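PDB 5ZE8: cytochrome c552, which probably carries electrons through five covalently bound hemes c, as a low-potential multiheme cytochrome of a thermophilic purple sulfur photosynthetic bacterium. Local coordinates for residues L74-E79 against L98-H103; D288-A293 against A299-I304; T258-V263 against Q308-P313. One frame throughout, in Å; residues are numbered along the deposited sequence.

Contact 1: residues L74-E79 against L98-H103; sequences LFYQQE and LCLYCH. With HEC (heme c), chain C.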
loop_
_atom_site.group_PDB
_atom_site.type_symbol
_atom_site.label_atom_id
_atom_site.label_comp_id
_atom_site.label_asym_id
_atom_site.label_seq_id
_atom_site.Cartn_x
_atom_site.Cartn_y
_atom_site.Cartn_z
ATOM N N LEU A 74 10.346 -12.738 0.746
ATOM C CA LEU A 74 11.552 -12.988 -0.068
ATOM C C LEU A 74 12.566 -11.872 0.324
ATOM O O LEU A 74 13.768 -12.113 0.573
ATOM C CB LEU A 74 11.195 -12.909 -1.567
ATOM C CG LEU A 74 12.257 -13.368 -2.592
ATOM C CD1 LEU A 74 11.633 -13.329 -3.986
ATOM C CD2 LEU A 74 13.585 -12.646 -2.602
ATOM N N PHE A 75 12.125 -10.608 0.342
ATOM C CA PHE A 75 13.012 -9.494 0.655
ATOM C C PHE A 75 13.467 -9.583 2.134
ATOM O O PHE A 75 14.639 -9.350 2.449
ATOM C CB PHE A 75 12.357 -8.163 0.393
ATOM C CG PHE A 75 12.290 -7.765 -1.041
ATOM C CD1 PHE A 75 11.372 -8.284 -1.902
ATOM C CD2 PHE A 75 13.306 -6.926 -1.531
ATOM C CE1 PHE A 75 11.307 -7.857 -3.203
ATOM C CE2 PHE A 75 13.241 -6.519 -2.837
ATOM C CZ PHE A 75 12.243 -6.969 -3.647
ATOM N N TYR A 76 12.553 -9.934 3.053
ATOM C CA TYR A 76 12.888 -10.094 4.472
ATOM C C TYR A 76 13.966 -11.174 4.679
ATOM O O TYR A 76 14.969 -10.913 5.430
ATOM C CB TYR A 76 11.663 -10.324 5.324
ATOM C CG TYR A 76 11.898 -10.363 6.821
ATOM C CD1 TYR A 76 12.354 -11.520 7.481
ATOM C CD2 TYR A 76 11.848 -9.235 7.535
ATOM C CE1 TYR A 76 12.592 -11.555 8.834
ATOM C CE2 TYR A 76 12.053 -9.250 8.901
ATOM C CZ TYR A 76 12.378 -10.407 9.552
ATOM O OH TYR A 76 12.626 -10.365 10.886
ATOM N N GLN A 77 13.824 -12.267 3.978
ATOM C CA GLN A 77 14.835 -13.348 4.083
ATOM C C GLN A 77 16.175 -12.858 3.587
ATOM O O GLN A 77 17.232 -13.194 4.261
ATOM C CB GLN A 77 14.374 -14.551 3.277
ATOM C CG GLN A 77 15.230 -15.839 3.414
ATOM C CD GLN A 77 15.300 -16.456 4.808
ATOM O OE1 GLN A 77 14.288 -16.866 5.389
ATOM N NE2 GLN A 77 16.511 -16.584 5.316
ATOM N N GLN A 78 16.153 -12.142 2.471
ATOM C CA GLN A 78 17.387 -11.664 1.841
ATOM C C GLN A 78 18.039 -10.561 2.666
ATOM O O GLN A 78 19.283 -10.474 2.708
ATOM C CB GLN A 78 17.190 -11.237 0.354
ATOM C CG GLN A 78 17.194 -9.705 0.065
ATOM C CD GLN A 78 17.036 -9.184 -1.410
ATOM O OE1 GLN A 78 17.218 -9.909 -2.389
ATOM N NE2 GLN A 78 16.719 -7.861 -1.537
ATOM N N GLU A 79 17.253 -9.686 3.300
ATOM C CA GLU A 79 17.775 -8.556 3.974
ATOM C C GLU A 79 18.000 -8.649 5.505
ATOM O O GLU A 79 18.797 -7.903 6.090
ATOM C CB GLU A 79 16.854 -7.353 3.715
ATOM C CG GLU A 79 16.833 -7.020 2.249
ATOM C CD GLU A 79 16.116 -5.740 1.921
ATOM O OE1 GLU A 79 15.982 -4.917 2.809
ATOM O OE2 GLU A 79 15.706 -5.521 0.756
ATOM N N LEU A 98 14.159 -3.207 11.141
ATOM C CA LEU A 98 13.259 -2.094 11.100
ATOM C C LEU A 98 11.940 -2.465 10.390
ATOM O O LEU A 98 10.899 -1.831 10.666
ATOM C CB LEU A 98 13.872 -0.850 10.418
ATOM C CG LEU A 98 14.026 -0.926 8.905
ATOM C CD1 LEU A 98 14.340 0.458 8.371
ATOM C CD2 LEU A 98 15.005 -1.910 8.293
ATOM N N CYS A 99 11.965 -3.496 9.513
ATOM C CA CYS A 99 10.778 -3.973 8.836
ATOM C C CYS A 99 9.652 -4.212 9.826
ATOM O O CYS A 99 8.483 -4.056 9.521
ATOM C CB CYS A 99 11.062 -5.251 8.084
ATOM S SG CYS A 99 12.702 -5.446 7.338
ATOM N N LEU A 100 10.006 -4.775 11.015
ATOM C CA LEU A 100 8.996 -5.244 11.940
ATOM C C LEU A 100 8.165 -4.094 12.515
ATOM O O LEU A 100 7.048 -4.298 12.974
ATOM C CB LEU A 100 9.584 -6.120 12.989
ATOM C CG LEU A 100 10.371 -7.315 12.500
ATOM C CD1 LEU A 100 11.056 -7.986 13.671
ATOM C CD2 LEU A 100 9.614 -8.203 11.556
ATOM N N TYR A 101 8.731 -2.865 12.575
ATOM C CA TYR A 101 8.029 -1.745 13.111
ATOM C C TYR A 101 6.731 -1.469 12.381
ATOM O O TYR A 101 5.784 -0.928 12.955
ATOM C CB TYR A 101 8.904 -0.495 13.160
ATOM C CG TYR A 101 10.214 -0.587 13.949
ATOM C CD1 TYR A 101 10.236 -1.143 15.189
ATOM C CD2 TYR A 101 11.340 -0.084 13.420
ATOM C CE1 TYR A 101 11.435 -1.246 15.868
ATOM C CE2 TYR A 101 12.530 -0.104 14.114
ATOM C CZ TYR A 101 12.523 -0.736 15.334
ATOM O OH TYR A 101 13.779 -0.827 16.105
ATOM N N CYS A 102 6.707 -1.813 11.128
ATOM C CA CYS A 102 5.542 -1.604 10.195
ATOM C C CYS A 102 4.851 -2.893 9.827
ATOM O O CYS A 102 3.647 -2.926 9.743
ATOM C CB CYS A 102 5.891 -0.875 8.890
ATOM S SG CYS A 102 6.750 0.734 9.271
ATOM N N HIS A 103 5.638 -3.968 9.582
ATOM C CA HIS A 103 5.098 -5.256 9.076
ATOM C C HIS A 103 4.709 -6.220 10.188
ATOM O O HIS A 103 3.926 -7.140 9.920
ATOM C CB HIS A 103 6.090 -5.958 8.165
ATOM C CG HIS A 103 6.293 -5.335 6.820
ATOM N ND1 HIS A 103 5.633 -5.827 5.701
ATOM C CD2 HIS A 103 7.100 -4.288 6.373
ATOM C CE1 HIS A 103 5.999 -5.099 4.651
ATOM N NE2 HIS A 103 6.879 -4.165 5.012
HETATM FE FE HEC C . 7.861 -2.766 3.735
HETATM C CHA HEC C . 5.500 -3.173 1.256
HETATM C CHB HEC C . 9.740 -5.199 2.289
HETATM C CHC HEC C . 10.325 -2.176 5.922
HETATM C CHD HEC C . 6.003 -0.333 5.176
HETATM N NA HEC C . 7.736 -3.924 2.148
HETATM C C1A HEC C . 6.644 -3.967 1.224
HETATM C C2A HEC C . 6.961 -4.806 0.100
HETATM C C3A HEC C . 8.148 -5.350 0.360
HETATM C C4A HEC C . 8.616 -4.799 1.593
HETATM C CMA HEC C . 8.933 -6.296 -0.491
HETATM C CAA HEC C . 6.064 -5.151 -1.028
HETATM C CBA HEC C . 5.090 -6.255 -0.530
HETATM C CGA HEC C . 4.044 -6.744 -1.479
HETATM O O1A HEC C . 3.254 -7.726 -1.215
HETATM O O2A HEC C . 3.869 -6.201 -2.618
HETATM N NB HEC C . 9.675 -3.636 4.073
HETATM C C1B HEC C . 10.227 -4.643 3.432
HETATM C C2B HEC C . 11.434 -5.016 4.101
HETATM C C3B HEC C . 11.702 -4.154 5.111
HETATM C C4B HEC C . 10.535 -3.227 5.063
HETATM C CMB HEC C . 12.286 -6.156 3.649
HETATM C CAB HEC C . 12.827 -4.042 6.047
HETATM C CBB HEC C . 14.126 -4.165 5.498
HETATM N NC HEC C . 8.123 -1.495 5.232
HETATM C C1C HEC C . 9.267 -1.314 6.044
HETATM C C2C HEC C . 9.099 -0.259 6.981
HETATM C C3C HEC C . 7.825 0.231 6.810
HETATM C C4C HEC C . 7.247 -0.565 5.727
HETATM C CMC HEC C . 10.091 0.146 8.010
HETATM C CAC HEC C . 7.145 1.322 7.533
HETATM C CBC HEC C . 7.840 2.562 7.550
HETATM N ND HEC C . 6.114 -1.988 3.352
HETATM C C1D HEC C . 5.459 -1.023 4.048
HETATM C C2D HEC C . 4.200 -0.669 3.447
HETATM C C3D HEC C . 4.087 -1.395 2.336
HETATM C C4D HEC C . 5.293 -2.230 2.273
HETATM C CMD HEC C . 3.274 0.385 3.954
HETATM C CAD HEC C . 2.913 -1.411 1.348
HETATM C CBD HEC C . 3.310 -0.458 0.270
HETATM C CGD HEC C . 2.303 -0.376 -0.878
HETATM O O1D HEC C . 1.201 -0.848 -0.817
HETATM O O2D HEC C . 2.664 0.164 -1.979
#

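Contact 2: residues D288-A293 against A299-I304; sequences DLTTKA and AAQVWI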
loop_
_atom_site.group_PDB
_atom_site.type_symbol
_atom_site.label_atom_id
_atom_site.label_comp_id
_atom_site.label_asym_id
_atom_site.label_seq_id
_atom_site.Cartn_x
_atom_site.Cartn_y
_atom_site.Cartn_z
ATOM N N ASP A 288 -8.594 7.041 -21.175
ATOM C CA ASP A 288 -9.339 7.190 -22.455
ATOM C C ASP A 288 -8.400 7.385 -23.633
ATOM O O ASP A 288 -7.302 7.870 -23.486
ATOM C CB ASP A 288 -10.308 8.364 -22.346
ATOM C CG ASP A 288 -11.472 8.281 -23.328
ATOM O OD1 ASP A 288 -11.847 7.168 -23.821
ATOM O OD2 ASP A 288 -11.997 9.396 -23.530
ATOM N N LEU A 289 -8.860 6.908 -24.800
ATOM C CA LEU A 289 -8.111 6.969 -26.058
ATOM C C LEU A 289 -8.999 7.683 -27.070
ATOM O O LEU A 289 -10.170 7.343 -27.152
ATOM C CB LEU A 289 -7.889 5.582 -26.587
ATOM C CG LEU A 289 -7.415 5.404 -28.038
ATOM C CD1 LEU A 289 -6.023 5.999 -28.104
ATOM C CD2 LEU A 289 -7.341 3.944 -28.314
ATOM N N THR A 290 -8.437 8.720 -27.654
ATOM C CA THR A 290 -9.050 9.505 -28.756
ATOM C C THR A 290 -8.189 9.387 -29.992
ATOM O O THR A 290 -6.993 9.267 -29.891
ATOM C CB THR A 290 -9.277 11.008 -28.419
ATOM O OG1 THR A 290 -8.063 11.732 -28.055
ATOM C CG2 THR A 290 -10.243 11.080 -27.412
ATOM N N THR A 291 -8.802 9.388 -31.180
ATOM C CA THR A 291 -7.964 9.443 -32.405
ATOM C C THR A 291 -8.552 10.482 -33.339
ATOM O O THR A 291 -9.755 10.684 -33.307
ATOM C CB THR A 291 -7.865 8.075 -33.136
ATOM O OG1 THR A 291 -9.128 7.721 -33.687
ATOM C CG2 THR A 291 -7.455 6.967 -32.184
ATOM N N LYS A 292 -7.679 11.135 -34.082
ATOM C CA LYS A 292 -8.077 12.061 -35.169
ATOM C C LYS A 292 -7.269 11.620 -36.389
ATOM O O LYS A 292 -6.148 11.120 -36.257
ATOM C CB LYS A 292 -7.724 13.524 -34.835
ATOM C CG LYS A 292 -8.033 14.028 -33.417
ATOM C CD LYS A 292 -8.925 15.304 -33.360
ATOM C CE LYS A 292 -8.694 16.184 -32.102
ATOM N NZ LYS A 292 -9.864 16.976 -31.512
ATOM N N ALA A 293 -7.773 11.853 -37.601
ATOM C CA ALA A 293 -6.886 11.736 -38.784
ATOM C C ALA A 293 -5.817 12.829 -38.812
ATOM O O ALA A 293 -6.014 13.944 -38.340
ATOM C CB ALA A 293 -7.699 11.755 -40.066
ATOM N N ALA A 299 -3.428 10.260 -35.527
ATOM C CA ALA A 299 -2.989 10.862 -34.272
ATOM C C ALA A 299 -3.841 10.285 -33.127
ATOM O O ALA A 299 -5.018 10.498 -33.003
ATOM C CB ALA A 299 -3.099 12.364 -34.338
ATOM N N ALA A 300 -3.171 9.554 -32.233
ATOM C CA ALA A 300 -3.826 8.841 -31.120
ATOM C C ALA A 300 -3.414 9.573 -29.851
ATOM O O ALA A 300 -2.289 9.853 -29.677
ATOM C CB ALA A 300 -3.343 7.363 -31.099
ATOM N N GLN A 301 -4.395 9.944 -29.023
ATOM C CA GLN A 301 -4.133 10.627 -27.755
ATOM C C GLN A 301 -4.604 9.738 -26.657
ATOM O O GLN A 301 -5.780 9.336 -26.659
ATOM C CB GLN A 301 -4.877 11.949 -27.709
ATOM C CG GLN A 301 -4.380 12.991 -28.715
ATOM C CD GLN A 301 -5.096 12.908 -30.046
ATOM O OE1 GLN A 301 -6.328 12.905 -30.091
ATOM N NE2 GLN A 301 -4.334 12.851 -31.146
ATOM N N VAL A 302 -3.700 9.424 -25.720
ATOM C CA VAL A 302 -4.012 8.592 -24.576
ATOM C C VAL A 302 -4.050 9.575 -23.395
ATOM O O VAL A 302 -3.128 10.315 -23.181
ATOM C CB VAL A 302 -2.994 7.446 -24.359
ATOM C CG1 VAL A 302 -3.294 6.731 -23.055
ATOM C CG2 VAL A 302 -3.084 6.476 -25.491
ATOM N N TRP A 303 -5.187 9.624 -22.701
ATOM C CA TRP A 303 -5.368 10.461 -21.507
ATOM C C TRP A 303 -5.481 9.584 -20.272
ATOM O O TRP A 303 -6.313 8.615 -20.241
ATOM C CB TRP A 303 -6.631 11.324 -21.677
ATOM C CG TRP A 303 -6.684 12.068 -23.014
ATOM C CD1 TRP A 303 -7.156 11.582 -24.231
ATOM C CD2 TRP A 303 -6.238 13.396 -23.269
ATOM N NE1 TRP A 303 -7.023 12.544 -25.222
ATOM C CE2 TRP A 303 -6.464 13.665 -24.663
ATOM C CE3 TRP A 303 -5.661 14.394 -22.469
ATOM C CZ2 TRP A 303 -6.138 14.891 -25.247
ATOM C CZ3 TRP A 303 -5.334 15.618 -23.072
ATOM C CH2 TRP A 303 -5.576 15.842 -24.450
ATOM N N ILE A 304 -4.651 9.893 -19.292
ATOM C CA ILE A 304 -4.679 9.075 -18.040
ATOM C C ILE A 304 -4.781 10.082 -16.878
ATOM O O ILE A 304 -3.809 10.766 -16.604
ATOM C CB ILE A 304 -3.435 8.198 -17.875
ATOM C CG1 ILE A 304 -3.126 7.471 -19.194
ATOM C CG2 ILE A 304 -3.712 7.205 -16.760
ATOM C CD1 ILE A 304 -1.915 6.580 -19.118
#

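Contact 3: residues T258-V263 against Q308-P313; sequences TCHMPV and QPHAMP. With HEC (heme c), chain F.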
loop_
_atom_site.group_PDB
_atom_site.type_symbol
_atom_site.label_atom_id
_atom_site.label_comp_id
_atom_site.label_asym_id
_atom_site.label_seq_id
_atom_site.Cartn_x
_atom_site.Cartn_y
_atom_site.Cartn_z
ATOM N N THR A 258 -11.174 8.431 4.248
ATOM C CA THR A 258 -12.308 8.729 3.395
ATOM C C THR A 258 -12.377 7.944 2.135
ATOM O O THR A 258 -13.461 7.525 1.730
ATOM C CB THR A 258 -12.419 10.251 3.124
ATOM O OG1 THR A 258 -12.094 10.941 4.319
ATOM C CG2 THR A 258 -13.782 10.614 2.666
ATOM N N CYS A 259 -11.211 7.558 1.569
ATOM C CA CYS A 259 -11.160 6.688 0.438
ATOM C C CYS A 259 -10.947 5.208 0.792
ATOM O O CYS A 259 -11.462 4.351 0.132
ATOM C CB CYS A 259 -10.001 7.136 -0.480
ATOM S SG CYS A 259 -10.407 8.761 -1.141
ATOM N N HIS A 260 -10.100 4.942 1.813
ATOM C CA HIS A 260 -9.623 3.590 2.116
ATOM C C HIS A 260 -10.360 2.843 3.195
ATOM O O HIS A 260 -10.178 1.675 3.348
ATOM C CB HIS A 260 -8.136 3.679 2.475
ATOM C CG HIS A 260 -7.207 3.887 1.318
ATOM N ND1 HIS A 260 -7.065 2.938 0.351
ATOM C CD2 HIS A 260 -6.448 4.943 0.940
ATOM C CE1 HIS A 260 -6.195 3.377 -0.552
ATOM N NE2 HIS A 260 -5.846 4.588 -0.229
ATOM N N MET A 261 -11.239 3.540 3.942
ATOM C CA MET A 261 -12.117 2.952 4.951
ATOM C C MET A 261 -13.528 3.462 4.812
ATOM O O MET A 261 -14.104 4.006 5.729
ATOM C CB MET A 261 -11.617 3.119 6.352
ATOM C CG MET A 261 -10.244 2.516 6.615
ATOM S SD MET A 261 -9.680 2.612 8.351
ATOM C CE MET A 261 -10.879 1.468 9.081
ATOM N N PRO A 262 -14.059 3.335 3.590
ATOM C CA PRO A 262 -15.378 3.927 3.372
ATOM C C PRO A 262 -16.447 3.318 4.219
ATOM O O PRO A 262 -16.401 2.134 4.578
ATOM C CB PRO A 262 -15.614 3.718 1.863
ATOM C CG PRO A 262 -14.842 2.517 1.571
ATOM C CD PRO A 262 -13.557 2.696 2.373
ATOM N N VAL A 263 -17.494 4.144 4.473
ATOM C CA VAL A 263 -18.688 3.679 5.051
ATOM C C VAL A 263 -19.464 2.866 3.987
ATOM O O VAL A 263 -19.849 3.344 2.888
ATOM C CB VAL A 263 -19.583 4.801 5.548
ATOM C CG1 VAL A 263 -20.882 4.132 6.070
ATOM C CG2 VAL A 263 -18.914 5.569 6.632
ATOM N N GLN A 308 -6.079 9.970 -7.485
ATOM C CA GLN A 308 -5.577 9.879 -6.117
ATOM C C GLN A 308 -4.860 11.156 -5.719
ATOM O O GLN A 308 -4.276 11.862 -6.589
ATOM C CB GLN A 308 -4.595 8.690 -6.063
ATOM C CG GLN A 308 -5.220 7.380 -6.558
ATOM C CD GLN A 308 -4.175 6.434 -7.126
ATOM O OE1 GLN A 308 -3.062 6.250 -6.540
ATOM N NE2 GLN A 308 -4.502 5.835 -8.234
ATOM N N PRO A 309 -4.727 11.462 -4.425
ATOM C CA PRO A 309 -4.038 12.616 -3.925
ATOM C C PRO A 309 -2.549 12.325 -3.638
ATOM O O PRO A 309 -1.833 13.153 -3.142
ATOM C CB PRO A 309 -4.781 12.867 -2.608
ATOM C CG PRO A 309 -5.170 11.515 -2.114
ATOM C CD PRO A 309 -5.529 10.782 -3.381
ATOM N N HIS A 310 -2.146 11.054 -3.822
ATOM C CA HIS A 310 -0.758 10.618 -3.803
ATOM C C HIS A 310 -0.412 10.246 -5.240
ATOM O O HIS A 310 -1.281 10.213 -6.091
ATOM C CB HIS A 310 -0.522 9.467 -2.807
ATOM C CG HIS A 310 -1.561 8.351 -2.846
ATOM N ND1 HIS A 310 -1.816 7.519 -3.939
ATOM C CD2 HIS A 310 -2.399 7.914 -1.862
ATOM C CE1 HIS A 310 -2.760 6.649 -3.605
ATOM N NE2 HIS A 310 -3.124 6.866 -2.341
ATOM N N ALA A 311 0.860 9.961 -5.489
ATOM C CA ALA A 311 1.217 9.429 -6.813
ATOM C C ALA A 311 0.490 8.127 -7.164
ATOM O O ALA A 311 -0.093 7.414 -6.307
ATOM C CB ALA A 311 2.716 9.209 -6.939
ATOM N N MET A 312 0.502 7.820 -8.464
ATOM C CA MET A 312 -0.015 6.578 -8.923
ATOM C C MET A 312 1.059 5.924 -9.772
ATOM O O MET A 312 1.316 6.427 -10.857
ATOM C CB MET A 312 -1.294 6.723 -9.729
ATOM C CG MET A 312 -1.790 5.481 -10.430
ATOM S SD MET A 312 -1.910 3.995 -9.457
ATOM C CE MET A 312 -2.652 2.796 -10.607
ATOM N N PRO A 313 1.703 4.853 -9.321
ATOM C CA PRO A 313 1.463 4.130 -8.100
ATOM C C PRO A 313 2.295 4.625 -6.935
ATOM O O PRO A 313 3.548 4.759 -7.016
ATOM C CB PRO A 313 1.866 2.694 -8.485
ATOM C CG PRO A 313 3.033 2.918 -9.457
ATOM C CD PRO A 313 2.664 4.140 -10.197
HETATM FE FE HEC F . -4.499 5.776 -1.280
HETATM C CHA HEC F . -3.793 3.188 -3.272
HETATM C CHB HEC F . -2.132 4.774 0.977
HETATM C CHC HEC F . -5.100 8.561 0.640
HETATM C CHD HEC F . -7.208 6.530 -3.238
HETATM N NA HEC F . -3.186 4.295 -1.146
HETATM C C1A HEC F . -3.004 3.318 -2.148
HETATM C C2A HEC F . -1.964 2.409 -1.754
HETATM C C3A HEC F . -1.538 2.875 -0.537
HETATM C C4A HEC F . -2.276 4.027 -0.165
HETATM C CMA HEC F . -0.406 2.317 0.331
HETATM C CAA HEC F . -1.402 1.233 -2.587
HETATM C CBA HEC F . -0.356 1.708 -3.591
HETATM C CGA HEC F . 0.257 0.622 -4.438
HETATM O O1A HEC F . 1.179 -0.099 -3.989
HETATM O O2A HEC F . -0.209 0.462 -5.609
HETATM N NB HEC F . -3.787 6.542 0.470
HETATM C C1B HEC F . -2.853 5.912 1.245
HETATM C C2B HEC F . -2.592 6.691 2.404
HETATM C C3B HEC F . -3.405 7.821 2.363
HETATM C C4B HEC F . -4.143 7.682 1.088
HETATM C CMB HEC F . -1.566 6.399 3.508
HETATM C CAB HEC F . -3.485 9.025 3.210
HETATM C CBB HEC F . -2.272 9.707 3.390
HETATM N NC HEC F . -5.882 7.262 -1.300
HETATM C C1C HEC F . -5.908 8.313 -0.437
HETATM C C2C HEC F . -7.111 9.045 -0.702
HETATM C C3C HEC F . -7.762 8.484 -1.767
HETATM C C4C HEC F . -6.935 7.366 -2.175
HETATM C CMC HEC F . -7.610 10.225 0.130
HETATM C CAC HEC F . -9.046 8.852 -2.495
HETATM C CBC HEC F . -9.163 10.178 -2.964
HETATM N ND HEC F . -5.256 5.057 -2.918
HETATM C C1D HEC F . -6.430 5.418 -3.569
HETATM C C2D HEC F . -6.746 4.497 -4.682
HETATM C C3D HEC F . -5.783 3.559 -4.744
HETATM C C4D HEC F . -4.894 3.956 -3.612
HETATM C CMD HEC F . -7.907 4.643 -5.592
HETATM C CAD HEC F . -5.626 2.386 -5.664
HETATM C CBD HEC F . -4.343 2.461 -6.457
HETATM C CGD HEC F . -3.256 1.466 -6.087
HETATM O O1D HEC F . -3.504 0.475 -5.404
HETATM O O2D HEC F . -2.147 1.721 -6.533
#

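Contact 1: residues L74-E79 against L98-H103
A CXXCH heme-attachment motif, Cys99 to His103, meets helix 70-79 through Tyr76, whose ring packs against Cys99 and Leu100 beside the heme that the motif carries. With CG anti to the backbone N (chi1 -174°), Tyr76 sends its ring out from the helix toward the start of the motif. Tyr76 CD2 lies 3.9 Å from Cys99 SG, a sulfur-aromatic contact in which the sulfur approaches the ring obliquely. Farther along the same ring, Tyr76 CE2 is 3.8 Å from Leu100 CD2; the two side chains cross at about a right angle, and both methyls of Leu100 also reach the neighbourhood of the phenol oxygen. Cys99 SG is fixed covalently by its thioether to heme CAB (1.9 Å); the tyrosine ring only packs beside it. Cys102 SG makes the second thioether, to CAC, and His103 NE2 binds the iron at 2.1 Å. CD2 of His103 lies by heme NC and CE1 by NA, so the imidazole runs roughly along that diagonal of the macrocycle. On the helix side, Phe75 CD1 comes within 3.4 Å of heme CMA, while the Phe75 ring also meets Phe318. The iron-bound imidazole of His103 also stacks on the ring of His72. The contact between the segments is wholly apolar and buried, so helix 70-79 meets the motif by shape and sulfur-aromatic packing, while two covalent bonds and one metal bond fix the heme itself.

Contact 2: residues D288-A293 against A299-I304
The indole of Trp303 is met at its edge by the hydroxyl of Thr290: Trp303 NE1 donates to Thr290 OG1 at 3.1 Å, with the oxygen 1° out of the ring plane. The other flat group, the amide of Gln301, is approached at its oxygen, where Thr290 OG1 donates to Gln301 OE1 over 2.9 Å from a position tilted 26° out of the carbonyl plane. A chi1 of 58° puts Thr290 OG1 between its backbone N and carbonyl carbon, where it can serve both partners. These groups share one face of an antiparallel hairpin built by strands 285-294 and 297-306. Backbone bonds pair Asp288 with Trp303, Thr290 with Gln301 and Lys292 with Ala299, two bonds to each pair. On the opposite face, Leu289 CD1 lies 4.0 Å from Val302 CG2 and 4.2 Å from Ala300 CB, and all three residues pack on strand 320-328 of the neighbouring sheet. A valine in place of Thr290 would probably leave both Trp303 NE1 and Gln301 OE1 without this hydroxyl and hold the amide less firmly. One hydroxyl, accepting and donating at once, thus ties two side chains of the facing strand into a directed chain of hydrogen bonds.

Contact 3: residues T258-V263 against Q308-P313
Cys259 and His260 close the CXXCH motif at the end of helix 256-260, and His260 meets His310 across the heme iron. Cys259 SG comes first, joined to heme CAC by a thioether of 1.9 Å. His260 follows, its NE2 binding the iron at 2.1 Å on one side of the macrocycle; His310 NE2 binds at 2.1 Å on the other, and the N-Fe-N line is almost straight. The two NE2 atoms, His260 and His310, are therefore 4.1 Å apart with the metal between them. In both rings CD2 lies over heme NB and CE1 over heme ND, so the imidazole planes follow the same diagonal and are only about 20° from parallel. At Met261 the chain leaves helical geometry, and its side chain turns to other hemes of the protein. His310 CG lies between backbone N and carbonyl carbon (chi1 45°), which carries the imidazole to iron. The loop 308-313 buttresses its own ligand: His310 ND1 donates to Ala311 O at 2.9 Å and 164°, near the ring plane, which fixes the rotation of the imidazole. Pro309 CG packs 3.4 Å from heme C2C, and Gln308 CG lies 3.8 Å from C2D; Gln308 NE2 also makes a weak bond to Met312 SD. Bis-histidine ligation, with a hydrogen bond that would make the NE2 of His310 a stronger donor to iron, is consistent with the low potential of this cytochrome.

Contact 1 comes first along the chain and is complete before the others begin. The hairpin of contact 2 falls between the two segments of contact 3: strand 297-306 runs on into the loop carrying residues 308-313, so the chain passes from a CXXCH motif through the sheet and back to ligate the same heme. Centres of contacts 1 and 3 are 25 Å apart, those of contacts 2 and 3 27 Å, and those of contacts 1 and 2 43 Å, on opposite sides of the chain's centre. Contacts 1 and 3 hold two different hemes, both hydrogen-bonded to Arg319, whereas contact 2 belongs to the outlying beta region.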